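Local coordinates for protein abietadiene synthase, chloroplastic (Abies grandis, PDB 3S9V) that is a mainly helical chloroplast enzyme of the terpene synthase family, with an N-terminal terpene synthase domain and a metal-binding domain, at residues A[97-102]-A[133-138]; A[103-108]-A[149-154]; A[553-558]-A[562-567]; A[581-586]-A[600-605]. All blocks are in the same frame, centred on the assembly; numbering follows the deposited sequence.

How the contacts relate
From the N terminus, helix 101-117 enters the first two contacts. Contact 1 closes a mostly helical loop by setting 97-102, the start of that helix, against 133-138 at the end of helix 122-136. Before it closes, contact 2 opens at 103-108 and runs on to 149-154, the start of helix 151-164, so the two cross and touch, their centres 11 Å apart. Contacts 3 and 4 follow in series in the metal-binding domain, with contact 2 about 71 Å from contact 4 between centres. Contact 3 folds the loop after helix 547-559 back on that helix; contact 4 joins helices 570-594 and 599-621. Gln603 of contact 4 packs against contact 3.

Contact 1: residues A[97-102]-A[133-138]; sequences FYFLAY and RTQAGK
Gln135 reaches across to Phe99 and Ala101 with its amide, and the contact is almost entirely the work of this one side chain. Its CB already points toward the other segment. With CG anti to the backbone N (chi1 -177°), Gln135 CG comes against Ile105 CG2 at 3.3 Å, one turn along from Ala101. A bend at chi2 (60°) then lays the amide between its two partners. Gln135 CD lies 4.1 Å from both Phe99 CZ and Ala101 CB, and the two amide heads part from there. OE1 comes up at the edge of the Phe99 ring, in its plane, 3.3 Å from Phe99 CZ, while the amide and ring planes are turned 48° apart. An oxygen at the rim of a benzyl ring faces the slightly positive ring hydrogens, which probably makes this a mildly attractive approach, although no hydrogen bond crosses between the segments. NE2 turns instead over the methyl of Ala101, 3.7 Å from Ala101 CB, and finds its hydrogen-bonding partner in chain adjoining the segments. Phe99 comes from the opposite direction, and its ring also touches Arg104. Behind the glutamine its helix is ending: Lys138 N donates to Gln135 O at 3.1 Å. The contact thus joins the start of helix 101-117, where Leu100 is the N-cap residue, to the last turn of helix 122-136, while Ala136 and Tyr102 both pack on helix 174-187.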
loop_
_atom_site.group_PDB
_atom_site.type_symbol
_atom_site.label_atom_id
_atom_site.label_comp_id
_atom_site.label_asym_id
_atom_site.label_seq_id
_atom_site.Cartn_x
_atom_site.Cartn_y
_atom_site.Cartn_z
ATOM N N PHE A 97 16.181 -14.692 -18.390
ATOM C CA PHE A 97 16.229 -14.388 -16.965
ATOM C C PHE A 97 15.361 -15.303 -16.101
ATOM O O PHE A 97 15.737 -15.651 -14.984
ATOM C CB PHE A 97 15.795 -12.943 -16.719
ATOM C CG PHE A 97 15.810 -12.550 -15.266
ATOM C CD1 PHE A 97 17.002 -12.198 -14.640
ATOM C CD2 PHE A 97 14.642 -12.568 -14.515
ATOM C CE1 PHE A 97 17.027 -11.874 -13.290
ATOM C CE2 PHE A 97 14.658 -12.246 -13.162
ATOM C CZ PHE A 97 15.853 -11.898 -12.549
ATOM N N TYR A 98 14.196 -15.682 -16.613
ATOM C CA TYR A 98 13.279 -16.530 -15.861
ATOM C C TYR A 98 12.614 -17.582 -16.745
ATOM O O TYR A 98 11.875 -17.262 -17.680
ATOM C CB TYR A 98 12.204 -15.671 -15.204
ATOM C CG TYR A 98 11.273 -16.449 -14.315
ATOM C CD1 TYR A 98 11.540 -16.595 -12.957
ATOM C CD2 TYR A 98 10.124 -17.049 -14.834
ATOM C CE1 TYR A 98 10.682 -17.317 -12.131
ATOM C CE2 TYR A 98 9.260 -17.775 -14.020
ATOM C CZ TYR A 98 9.543 -17.903 -12.670
ATOM O OH TYR A 98 8.683 -18.609 -11.856
ATOM N N PHE A 99 12.854 -18.844 -16.423
ATOM C CA PHE A 99 12.301 -19.931 -17.202
ATOM C C PHE A 99 10.864 -20.311 -16.875
ATOM O O PHE A 99 10.542 -20.663 -15.739
ATOM C CB PHE A 99 13.166 -21.182 -17.054
ATOM C CG PHE A 99 12.698 -22.336 -17.892
ATOM C CD1 PHE A 99 13.209 -22.532 -19.171
ATOM C CD2 PHE A 99 11.714 -23.205 -17.418
ATOM C CE1 PHE A 99 12.747 -23.578 -19.970
ATOM C CE2 PHE A 99 11.242 -24.253 -18.206
ATOM C CZ PHE A 99 11.759 -24.440 -19.485
ATOM N N LEU A 100 10.008 -20.244 -17.888
ATOM C CA LEU A 100 8.615 -20.647 -17.755
ATOM C C LEU A 100 8.375 -21.487 -19.002
ATOM O O LEU A 100 8.519 -21.002 -20.125
ATOM C CB LEU A 100 7.672 -19.441 -17.738
ATOM C CG LEU A 100 6.201 -19.826 -17.497
ATOM C CD1 LEU A 100 6.017 -20.391 -16.077
ATOM C CD2 LEU A 100 5.313 -18.612 -17.701
ATOM N N ALA A 101 8.040 -22.754 -18.811
ATOM C CA ALA A 101 7.822 -23.641 -19.940
ATOM C C ALA A 101 6.866 -23.050 -20.976
ATOM O O ALA A 101 7.219 -22.941 -22.156
ATOM C CB ALA A 101 7.307 -25.003 -19.448
ATOM N N TYR A 102 5.668 -22.661 -20.544
ATOM C CA TYR A 102 4.684 -22.095 -21.474
ATOM C C TYR A 102 5.272 -20.966 -22.315
ATOM O O TYR A 102 5.118 -20.940 -23.531
ATOM C CB TYR A 102 3.467 -21.574 -20.713
ATOM C CG TYR A 102 2.632 -22.658 -20.077
ATOM C CD1 TYR A 102 2.361 -22.636 -18.713
ATOM C CD2 TYR A 102 2.103 -23.698 -20.841
ATOM C CE1 TYR A 102 1.583 -23.623 -18.116
ATOM C CE2 TYR A 102 1.319 -24.693 -20.256
ATOM C CZ TYR A 102 1.065 -24.647 -18.889
ATOM O OH TYR A 102 0.296 -25.614 -18.286
ATOM N N ARG A 133 10.295 -29.835 -29.309
ATOM C CA ARG A 133 9.997 -31.257 -29.173
ATOM C C ARG A 133 10.404 -31.796 -27.799
ATOM O O ARG A 133 9.663 -32.561 -27.181
ATOM C CB ARG A 133 10.693 -32.064 -30.282
ATOM C CG ARG A 133 10.649 -33.574 -30.070
ATOM C CD ARG A 133 10.915 -34.336 -31.364
ATOM N NE ARG A 133 12.117 -33.869 -32.036
ATOM C CZ ARG A 133 12.125 -33.241 -33.204
ATOM N NH1 ARG A 133 10.984 -33.002 -33.847
ATOM N NH2 ARG A 133 13.277 -32.845 -33.729
ATOM N N THR A 134 11.570 -31.393 -27.311
ATOM C CA THR A 134 12.011 -31.871 -26.009
ATOM C C THR A 134 11.141 -31.292 -24.901
ATOM O O THR A 134 10.745 -31.994 -23.973
ATOM C CB THR A 134 13.470 -31.495 -25.729
ATOM O OG1 THR A 134 14.298 -31.955 -26.804
ATOM C CG2 THR A 134 13.934 -32.137 -24.429
ATOM N N GLN A 135 10.839 -30.006 -25.007
ATOM C CA GLN A 135 10.018 -29.338 -24.009
ATOM C C GLN A 135 8.553 -29.778 -24.076
ATOM O O GLN A 135 7.873 -29.846 -23.053
ATOM C CB GLN A 135 10.109 -27.822 -24.190
ATOM C CG GLN A 135 9.338 -27.049 -23.140
ATOM C CD GLN A 135 9.850 -27.331 -21.746
ATOM O OE1 GLN A 135 10.988 -26.989 -21.412
ATOM N NE2 GLN A 135 9.017 -27.967 -20.924
ATOM N N ALA A 136 8.061 -30.077 -25.277
ATOM C CA ALA A 136 6.669 -30.491 -25.426
ATOM C C ALA A 136 6.379 -31.783 -24.664
ATOM O O ALA A 136 5.276 -31.975 -24.159
ATOM C CB ALA A 136 6.318 -30.658 -26.909
ATOM N N GLY A 137 7.379 -32.656 -24.573
ATOM C CA GLY A 137 7.206 -33.918 -23.874
ATOM C C GLY A 137 7.361 -33.868 -22.363
ATOM O O GLY A 137 7.235 -34.897 -21.699
ATOM N N LYS A 138 7.631 -32.689 -21.810
ATOM C CA LYS A 138 7.803 -32.540 -20.362
ATOM C C LYS A 138 6.774 -31.593 -19.744
ATOM O O LYS A 138 6.888 -31.211 -18.577
ATOM C CB LYS A 138 9.207 -32.011 -20.046
ATOM C CG LYS A 138 10.341 -32.904 -20.519
ATOM C CD LYS A 138 11.696 -32.407 -20.020
ATOM C CE LYS A 138 12.027 -31.018 -20.550
ATOM N NZ LYS A 138 13.416 -30.601 -20.199
#

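Contact 2: residues A[103-108]-A[149-154]; sequences DRILAT and SGFEIV
Phe151 meets Ile105 and Leu106 at the rim of its ring, both alkyl groups lying near the ring plane. Ile105 CD1 sits 3.8 Å from Phe151 CZ, and Leu106 CB is looser, 4.2 Å from Phe151 CE1. Ile105 CG1 sits between the backbone N and the carbonyl carbon (chi1 58°), and from there CD1 extends to the ring edge; the two side chains cross at about a right angle. Farther along, Leu106 CD1 touches Val154 CG1 at 3.8 Å, again nearly crosswise. No polar atom takes part across this interface.

One shell out, the Phe151 ring is stacked on Phe155 and meets Tyr102 at a steep angle. Gly150, with positive phi, is the N-cap residue of the helix that presents Phe151 and Val154, and its carbonyl accepts from both Ile153 N and Val154 N. On the partner helix, Thr108 OG1 donates to Arg104 O at 2.6 Å, from the face of that carbonyl opposite Thr108 N. Through the apolar side chains helix 101-117 is joined to the first turn of helix 151-164, with Tyr57 of helix 56-62 against Leu106 and Val154, and Ile179 of helix 174-187 against Phe151.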
loop_
_atom_site.group_PDB
_atom_site.type_symbol
_atom_site.label_atom_id
_atom_site.label_comp_id
_atom_site.label_asym_id
_atom_site.label_seq_id
_atom_site.Cartn_x
_atom_site.Cartn_y
_atom_site.Cartn_z
ATOM N N ASP A 103 5.941 -20.033 -21.647
ATOM C CA ASP A 103 6.580 -18.888 -22.288
ATOM C C ASP A 103 7.526 -19.347 -23.408
ATOM O O ASP A 103 7.416 -18.892 -24.545
ATOM C CB ASP A 103 7.346 -18.094 -21.214
ATOM C CG ASP A 103 8.078 -16.860 -21.761
ATOM O OD1 ASP A 103 7.415 -15.901 -22.215
ATOM O OD2 ASP A 103 9.330 -16.845 -21.711
ATOM N N ARG A 104 8.444 -20.256 -23.089
ATOM C CA ARG A 104 9.407 -20.740 -24.074
ATOM C C ARG A 104 8.798 -21.450 -25.281
ATOM O O ARG A 104 9.181 -21.163 -26.414
ATOM C CB ARG A 104 10.438 -21.658 -23.406
ATOM C CG ARG A 104 11.276 -20.975 -22.327
ATOM C CD ARG A 104 11.973 -19.723 -22.863
ATOM N NE ARG A 104 12.736 -19.053 -21.816
ATOM C CZ ARG A 104 13.845 -19.544 -21.268
ATOM N NH1 ARG A 104 14.333 -20.711 -21.672
ATOM N NH2 ARG A 104 14.461 -18.876 -20.303
ATOM N N ILE A 105 7.862 -22.371 -25.065
ATOM C CA ILE A 105 7.261 -23.064 -26.205
ATOM C C ILE A 105 6.385 -22.137 -27.036
ATOM O O ILE A 105 6.241 -22.336 -28.240
ATOM C CB ILE A 105 6.408 -24.286 -25.781
ATOM C CG1 ILE A 105 5.301 -23.857 -24.824
ATOM C CG2 ILE A 105 7.294 -25.337 -25.151
ATOM C CD1 ILE A 105 4.345 -24.972 -24.477
ATOM N N LEU A 106 5.798 -21.127 -26.395
ATOM C CA LEU A 106 4.956 -20.158 -27.096
ATOM C C LEU A 106 5.833 -19.327 -28.022
ATOM O O LEU A 106 5.559 -19.199 -29.214
ATOM C CB LEU A 106 4.261 -19.223 -26.101
ATOM C CG LEU A 106 3.437 -18.090 -26.719
ATOM C CD1 LEU A 106 2.152 -18.672 -27.277
ATOM C CD2 LEU A 106 3.116 -17.026 -25.671
ATOM N N ALA A 107 6.899 -18.770 -27.462
ATOM C CA ALA A 107 7.819 -17.945 -28.236
ATOM C C ALA A 107 8.552 -18.732 -29.323
ATOM O O ALA A 107 8.728 -18.233 -30.435
ATOM C CB ALA A 107 8.838 -17.276 -27.303
ATOM N N THR A 108 8.980 -19.951 -29.007
ATOM C CA THR A 108 9.712 -20.760 -29.980
ATOM C C THR A 108 8.828 -21.096 -31.174
ATOM O O THR A 108 9.230 -20.941 -32.324
ATOM C CB THR A 108 10.246 -22.077 -29.352
ATOM O OG1 THR A 108 11.032 -21.779 -28.188
ATOM C CG2 THR A 108 11.124 -22.815 -30.352
ATOM N N SER A 149 -1.313 -15.299 -20.172
ATOM C CA SER A 149 -2.573 -14.721 -20.641
ATOM C C SER A 149 -2.922 -15.100 -22.079
ATOM O O SER A 149 -2.189 -14.775 -23.013
ATOM C CB SER A 149 -2.528 -13.190 -20.543
ATOM O OG SER A 149 -2.203 -12.759 -19.234
ATOM N N GLY A 150 -4.047 -15.782 -22.249
ATOM C CA GLY A 150 -4.489 -16.170 -23.575
ATOM C C GLY A 150 -3.762 -17.350 -24.184
ATOM O O GLY A 150 -3.926 -17.616 -25.382
ATOM N N PHE A 151 -2.978 -18.070 -23.376
ATOM C CA PHE A 151 -2.219 -19.213 -23.884
ATOM C C PHE A 151 -3.053 -20.214 -24.664
ATOM O O PHE A 151 -2.718 -20.563 -25.795
ATOM C CB PHE A 151 -1.523 -19.971 -22.756
ATOM C CG PHE A 151 -0.593 -21.057 -23.250
ATOM C CD1 PHE A 151 0.693 -20.745 -23.682
ATOM C CD2 PHE A 151 -1.017 -22.379 -23.307
ATOM C CE1 PHE A 151 1.549 -21.735 -24.163
ATOM C CE2 PHE A 151 -0.170 -23.379 -23.789
ATOM C CZ PHE A 151 1.119 -23.053 -24.217
ATOM N N GLU A 152 -4.133 -20.679 -24.046
ATOM C CA GLU A 152 -5.013 -21.667 -24.654
ATOM C C GLU A 152 -5.738 -21.190 -25.912
ATOM O O GLU A 152 -6.366 -21.971 -26.618
ATOM C CB GLU A 152 -6.003 -22.177 -23.600
ATOM C CG GLU A 152 -5.296 -22.958 -22.479
ATOM C CD GLU A 152 -6.243 -23.551 -21.444
ATOM O OE1 GLU A 152 -6.914 -22.777 -20.723
ATOM O OE2 GLU A 152 -6.308 -24.799 -21.350
ATOM N N ILE A 153 -5.640 -19.904 -26.203
ATOM C CA ILE A 153 -6.271 -19.380 -27.402
ATOM C C ILE A 153 -5.211 -19.245 -28.487
ATOM O O ILE A 153 -5.371 -19.711 -29.608
ATOM C CB ILE A 153 -6.889 -17.997 -27.139
ATOM C CG1 ILE A 153 -8.248 -18.163 -26.456
ATOM C CG2 ILE A 153 -7.013 -17.221 -28.443
ATOM C CD1 ILE A 153 -8.933 -16.840 -26.129
ATOM N N VAL A 154 -4.112 -18.617 -28.109
ATOM C CA VAL A 154 -3.004 -18.346 -29.003
ATOM C C VAL A 154 -2.063 -19.511 -29.353
ATOM O O VAL A 154 -1.601 -19.621 -30.491
ATOM C CB VAL A 154 -2.197 -17.158 -28.423
ATOM C CG1 VAL A 154 -0.828 -17.111 -29.021
ATOM C CG2 VAL A 154 -2.965 -15.842 -28.687
#

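Contact 3: residues A[553-558]-A[562-567]; sequences FTESVK and LSLVDQ
Leu564 lies back on Glu555 and Ser556 in a small, partly buried apolar contact assisted by one water, where the loop after helix 547-559 folds against the helix it has just left. The methyl Leu564 CD1 presses on the aliphatic part of the glutamate, 3.4 Å from Glu555 CG and 3.8 Å from Glu555 CB, a snug fit in which the side chains cross obliquely. Glu555 CG reaches the methyl because it lies anti to the backbone N (chi1 175°); the chain then bends at chi2, and OE2 forms a salt bridge with Arg559 NH2. Arg559 also touches Leu564, and its NH1 is bonded to Ser563 OG, so it ties the helix end to the loop beside the leucine.

Ser556 OG stands 3.8 Å from Leu564 CB. The serine hydroxyl is hydrogen-bonded to Leu552 O one turn back, and it accepts from water 1 at 3.2 Å. The same water accepts from Leu564 N at 2.9 Å, bridging helix and loop and satisfying a loop amide. Beyond Leu564 the chain turns tightly, Gln567 N donating to Leu564 O. The loop leads into helix 570-594, whose Phe576 meets Phe553 edge-to-face and touches Ser556; helix 599-621 packs on Thr554 and Val557.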
loop_
_atom_site.group_PDB
_atom_site.type_symbol
_atom_site.label_atom_id
_atom_site.label_comp_id
_atom_site.label_asym_id
_atom_site.label_seq_id
_atom_site.Cartn_x
_atom_site.Cartn_y
_atom_site.Cartn_z
ATOM N N PHE A 553 -1.830 19.635 43.231
ATOM C CA PHE A 553 -1.095 19.442 41.986
ATOM C C PHE A 553 -1.643 20.394 40.920
ATOM O O PHE A 553 -0.890 21.128 40.274
ATOM C CB PHE A 553 -1.211 17.986 41.516
ATOM C CG PHE A 553 -0.166 17.587 40.495
ATOM C CD1 PHE A 553 -0.300 17.945 39.153
ATOM C CD2 PHE A 553 0.964 16.863 40.884
ATOM C CE1 PHE A 553 0.674 17.588 38.217
ATOM C CE2 PHE A 553 1.944 16.502 39.955
ATOM C CZ PHE A 553 1.797 16.866 38.620
ATOM N N THR A 554 -2.960 20.388 40.750
ATOM C CA THR A 554 -3.600 21.253 39.762
ATOM C C THR A 554 -3.258 22.720 40.019
ATOM O O THR A 554 -2.951 23.475 39.084
ATOM C CB THR A 554 -5.137 21.072 39.781
ATOM O OG1 THR A 554 -5.451 19.692 39.564
ATOM C CG2 THR A 554 -5.791 21.896 38.690
ATOM N N GLU A 555 -3.307 23.116 41.290
ATOM C CA GLU A 555 -3.003 24.489 41.682
ATOM C C GLU A 555 -1.530 24.827 41.453
ATOM O O GLU A 555 -1.189 25.952 41.070
ATOM C CB GLU A 555 -3.346 24.706 43.158
ATOM C CG GLU A 555 -2.959 26.086 43.694
ATOM C CD GLU A 555 -3.914 27.180 43.251
ATOM O OE1 GLU A 555 -4.132 27.340 42.032
ATOM O OE2 GLU A 555 -4.448 27.886 44.132
ATOM N N SER A 556 -0.659 23.856 41.700
ATOM C CA SER A 556 0.773 24.062 41.514
ATOM C C SER A 556 1.043 24.387 40.055
ATOM O O SER A 556 1.816 25.292 39.745
ATOM C CB SER A 556 1.564 22.809 41.911
ATOM O OG SER A 556 1.437 22.518 43.294
ATOM N N VAL A 557 0.402 23.639 39.161
ATOM C CA VAL A 557 0.568 23.845 37.728
ATOM C C VAL A 557 0.040 25.220 37.311
ATOM O O VAL A 557 0.614 25.875 36.441
ATOM C CB VAL A 557 -0.171 22.745 36.927
ATOM C CG1 VAL A 557 0.009 22.966 35.445
ATOM C CG2 VAL A 557 0.358 21.378 37.319
ATOM N N LYS A 558 -1.042 25.665 37.944
ATOM C CA LYS A 558 -1.620 26.962 37.622
ATOM C C LYS A 558 -0.713 28.150 37.983
ATOM O O LYS A 558 -0.519 29.064 37.172
ATOM C CB LYS A 558 -2.963 27.135 38.329
ATOM C CG LYS A 558 -3.633 28.462 38.009
ATOM C CD LYS A 558 -4.770 28.789 38.965
ATOM C CE LYS A 558 -5.372 30.149 38.638
ATOM N NZ LYS A 558 -6.387 30.571 39.637
ATOM N N LEU A 562 6.826 26.310 43.446
ATOM C CA LEU A 562 6.945 25.230 44.418
ATOM C C LEU A 562 6.391 25.645 45.776
ATOM O O LEU A 562 6.849 25.171 46.810
ATOM C CB LEU A 562 8.415 24.822 44.566
ATOM C CG LEU A 562 9.138 24.429 43.275
ATOM C CD1 LEU A 562 10.584 24.077 43.580
ATOM C CD2 LEU A 562 8.435 23.250 42.629
ATOM N N SER A 563 5.393 26.520 45.771
ATOM C CA SER A 563 4.794 27.007 47.012
ATOM C C SER A 563 3.836 26.040 47.703
ATOM O O SER A 563 3.334 26.345 48.786
ATOM C CB SER A 563 4.047 28.309 46.748
ATOM O OG SER A 563 2.985 28.083 45.837
ATOM N N LEU A 564 3.570 24.889 47.091
ATOM C CA LEU A 564 2.645 23.923 47.685
ATOM C C LEU A 564 3.259 22.544 47.884
ATOM O O LEU A 564 2.617 21.646 48.425
ATOM C CB LEU A 564 1.379 23.803 46.824
ATOM C CG LEU A 564 0.599 25.099 46.618
ATOM C CD1 LEU A 564 -0.630 24.834 45.787
ATOM C CD2 LEU A 564 0.209 25.680 47.967
ATOM N N VAL A 565 4.503 22.386 47.453
ATOM C CA VAL A 565 5.211 21.116 47.570
ATOM C C VAL A 565 5.260 20.567 49.002
ATOM O O VAL A 565 5.313 19.353 49.212
ATOM C CB VAL A 565 6.654 21.263 47.024
ATOM C CG1 VAL A 565 7.499 20.066 47.412
ATOM C CG2 VAL A 565 6.614 21.397 45.513
ATOM N N ASP A 566 5.234 21.462 49.983
ATOM C CA ASP A 566 5.283 21.059 51.387
ATOM C C ASP A 566 3.957 20.479 51.882
ATOM O O ASP A 566 3.930 19.748 52.870
ATOM C CB ASP A 566 5.692 22.252 52.261
ATOM C CG ASP A 566 7.163 22.615 52.107
ATOM O OD1 ASP A 566 7.529 23.769 52.423
ATOM O OD2 ASP A 566 7.957 21.742 51.682
ATOM N N GLN A 567 2.864 20.803 51.199
ATOM C CA GLN A 567 1.550 20.293 51.589
ATOM C C GLN A 567 1.214 19.031 50.805
ATOM O O GLN A 567 0.095 18.535 50.884
ATOM C CB GLN A 567 0.467 21.340 51.319
ATOM C CG GLN A 567 0.698 22.666 52.015
ATOM C CD GLN A 567 -0.324 23.717 51.634
ATOM O OE1 GLN A 567 -1.530 23.497 51.745
ATOM N NE2 GLN A 567 0.155 24.873 51.188
HETATM O O HOH W 1 4.166 23.671 44.560
#

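Contact 4: residues A[581-586]-A[600-605]; sequences NTFNDI and GYIQNV
Phe583 and Ile586, three residues apart on one helix, receive Ile602 of the next helix between them. Along 581-586, Thr582 comes first: its methyl CG2 covers one face of the Phe583 ring, 4.2 Å above the plane and offset toward the rim, while its OG1 is bonded to Gly578 O. Phe583 follows, its CB directed toward Ile602. With CG anti to the carbonyl carbon (chi1 -73°), the ring drops between the helices and brings Phe583 CD2 to 3.8 Å from Ile602 CG2, the two side chains meeting at a slant. Asn584 has its CB directed away from 600-605, and its OD1 bonds to Trp560 NE1; Trp560 also touches Phe583 and Gln603. At Asp585 the helical bonding is divided, its N making weak bonds to both Asn581 O (3.4 Å) and Thr582 O (3.2 Å). Ile586 completes the pair, its CG2 lying 3.9 Å from Ile602 CD1, with the side chains nearly at right angles.

Ile602 serves both partners by splitting its branches: CG2 lies anti to its own backbone N and goes to the phenylalanine, while CG1, anti to the carbonyl carbon (chi1 -67°), extends CD1 to the isoleucine. The interface is wholly apolar and buried. It joins helix 570-594 to helix 599-621, the helix that follows it in the metal-binding domain. Trp606 meets the Phe583 ring edge-to-face, Ile647 of helix 641-648 touches both Phe583 and Val605, and helix 521-541 packs on Thr582 and Ile586 through Phe533 and Val526.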
loop_
_atom_site.group_PDB
_atom_site.type_symbol
_atom_site.label_atom_id
_atom_site.label_comp_id
_atom_site.label_asym_id
_atom_site.label_seq_id
_atom_site.Cartn_x
_atom_site.Cartn_y
_atom_site.Cartn_z
ATOM N N ASN A 581 10.441 20.240 36.720
ATOM C CA ASN A 581 11.785 20.295 36.156
ATOM C C ASN A 581 11.778 19.928 34.672
ATOM O O ASN A 581 12.443 20.568 33.859
ATOM C CB ASN A 581 12.732 19.360 36.918
ATOM C CG ASN A 581 12.952 19.799 38.354
ATOM O OD1 ASN A 581 12.845 20.982 38.673
ATOM N ND2 ASN A 581 13.276 18.845 39.226
ATOM N N THR A 582 11.020 18.897 34.322
ATOM C CA THR A 582 10.941 18.467 32.942
ATOM C C THR A 582 10.352 19.554 32.050
ATOM O O THR A 582 10.926 19.883 31.013
ATOM C CB THR A 582 10.096 17.197 32.799
ATOM O OG1 THR A 582 10.788 16.093 33.392
ATOM C CG2 THR A 582 9.829 16.896 31.339
ATOM N N PHE A 583 9.232 20.143 32.449
ATOM C CA PHE A 583 8.645 21.150 31.589
ATOM C C PHE A 583 9.280 22.529 31.563
ATOM O O PHE A 583 9.041 23.291 30.626
ATOM C CB PHE A 583 7.143 21.230 31.820
ATOM C CG PHE A 583 6.408 20.057 31.248
ATOM C CD1 PHE A 583 6.150 18.930 32.026
ATOM C CD2 PHE A 583 6.057 20.036 29.897
ATOM C CE1 PHE A 583 5.559 17.794 31.465
ATOM C CE2 PHE A 583 5.468 18.905 29.326
ATOM C CZ PHE A 583 5.220 17.781 30.112
ATOM N N ASN A 584 10.082 22.868 32.568
ATOM C CA ASN A 584 10.762 24.157 32.531
ATOM C C ASN A 584 11.802 23.997 31.423
ATOM O O ASN A 584 12.133 24.948 30.713
ATOM C CB ASN A 584 11.467 24.469 33.853
ATOM C CG ASN A 584 10.577 25.204 34.827
ATOM O OD1 ASN A 584 9.686 25.969 34.432
ATOM N ND2 ASN A 584 10.823 24.998 36.112
ATOM N N ASP A 585 12.298 22.769 31.293
ATOM C CA ASP A 585 13.284 22.411 30.284
ATOM C C ASP A 585 12.638 22.524 28.904
ATOM O O ASP A 585 13.126 23.256 28.041
ATOM C CB ASP A 585 13.769 20.977 30.528
ATOM C CG ASP A 585 14.782 20.511 29.494
ATOM O OD1 ASP A 585 15.259 19.359 29.609
ATOM O OD2 ASP A 585 15.105 21.288 28.569
ATOM N N ILE A 586 11.539 21.797 28.707
ATOM C CA ILE A 586 10.793 21.816 27.450
ATOM C C ILE A 586 10.334 23.241 27.128
ATOM O O ILE A 586 10.274 23.635 25.967
ATOM C CB ILE A 586 9.572 20.862 27.537
ATOM C CG1 ILE A 586 10.055 19.419 27.432
ATOM C CG2 ILE A 586 8.542 21.182 26.453
ATOM C CD1 ILE A 586 8.971 18.386 27.636
ATOM N N GLY A 600 3.155 29.783 29.058
ATOM C CA GLY A 600 1.727 29.985 29.207
ATOM C C GLY A 600 0.961 28.947 28.404
ATOM O O GLY A 600 -0.051 28.406 28.859
ATOM N N TYR A 601 1.463 28.677 27.204
ATOM C CA TYR A 601 0.879 27.709 26.281
ATOM C C TYR A 601 0.885 26.312 26.905
ATOM O O TYR A 601 -0.139 25.616 26.936
ATOM C CB TYR A 601 1.688 27.715 24.981
ATOM C CG TYR A 601 1.316 26.649 23.978
ATOM C CD1 TYR A 601 0.264 26.836 23.082
ATOM C CD2 TYR A 601 2.027 25.456 23.914
ATOM C CE1 TYR A 601 -0.068 25.856 22.145
ATOM C CE2 TYR A 601 1.701 24.474 22.986
ATOM C CZ TYR A 601 0.655 24.679 22.104
ATOM O OH TYR A 601 0.341 23.702 21.185
ATOM N N ILE A 602 2.050 25.919 27.406
ATOM C CA ILE A 602 2.231 24.624 28.041
ATOM C C ILE A 602 1.347 24.488 29.279
ATOM O O ILE A 602 0.815 23.405 29.555
ATOM C CB ILE A 602 3.716 24.415 28.416
ATOM C CG1 ILE A 602 4.542 24.304 27.134
ATOM C CG2 ILE A 602 3.898 23.155 29.250
ATOM C CD1 ILE A 602 5.989 23.929 27.364
ATOM N N GLN A 603 1.176 25.582 30.014
ATOM C CA GLN A 603 0.351 25.558 31.221
ATOM C C GLN A 603 -1.123 25.383 30.872
ATOM O O GLN A 603 -1.844 24.660 31.550
ATOM C CB GLN A 603 0.514 26.849 32.027
ATOM C CG GLN A 603 1.914 27.113 32.545
ATOM C CD GLN A 603 2.003 28.414 33.328
ATOM O OE1 GLN A 603 3.077 29.002 33.448
ATOM N NE2 GLN A 603 0.876 28.862 33.875
ATOM N N ASN A 604 -1.564 26.053 29.813
ATOM C CA ASN A 604 -2.949 25.963 29.388
ATOM C C ASN A 604 -3.235 24.561 28.847
ATOM O O ASN A 604 -4.295 23.989 29.108
ATOM C CB ASN A 604 -3.237 27.023 28.322
ATOM C CG ASN A 604 -4.711 27.155 28.017
ATOM O OD1 ASN A 604 -5.149 26.913 26.896
ATOM N ND2 ASN A 604 -5.489 27.542 29.021
ATOM N N VAL A 605 -2.290 23.998 28.097
ATOM C CA VAL A 605 -2.480 22.652 27.569
ATOM C C VAL A 605 -2.748 21.727 28.749
ATOM O O VAL A 605 -3.721 20.966 28.739
ATOM C CB VAL A 605 -1.235 22.137 26.814
ATOM C CG1 VAL A 605 -1.388 20.635 26.492
ATOM C CG2 VAL A 605 -1.039 22.936 25.537
#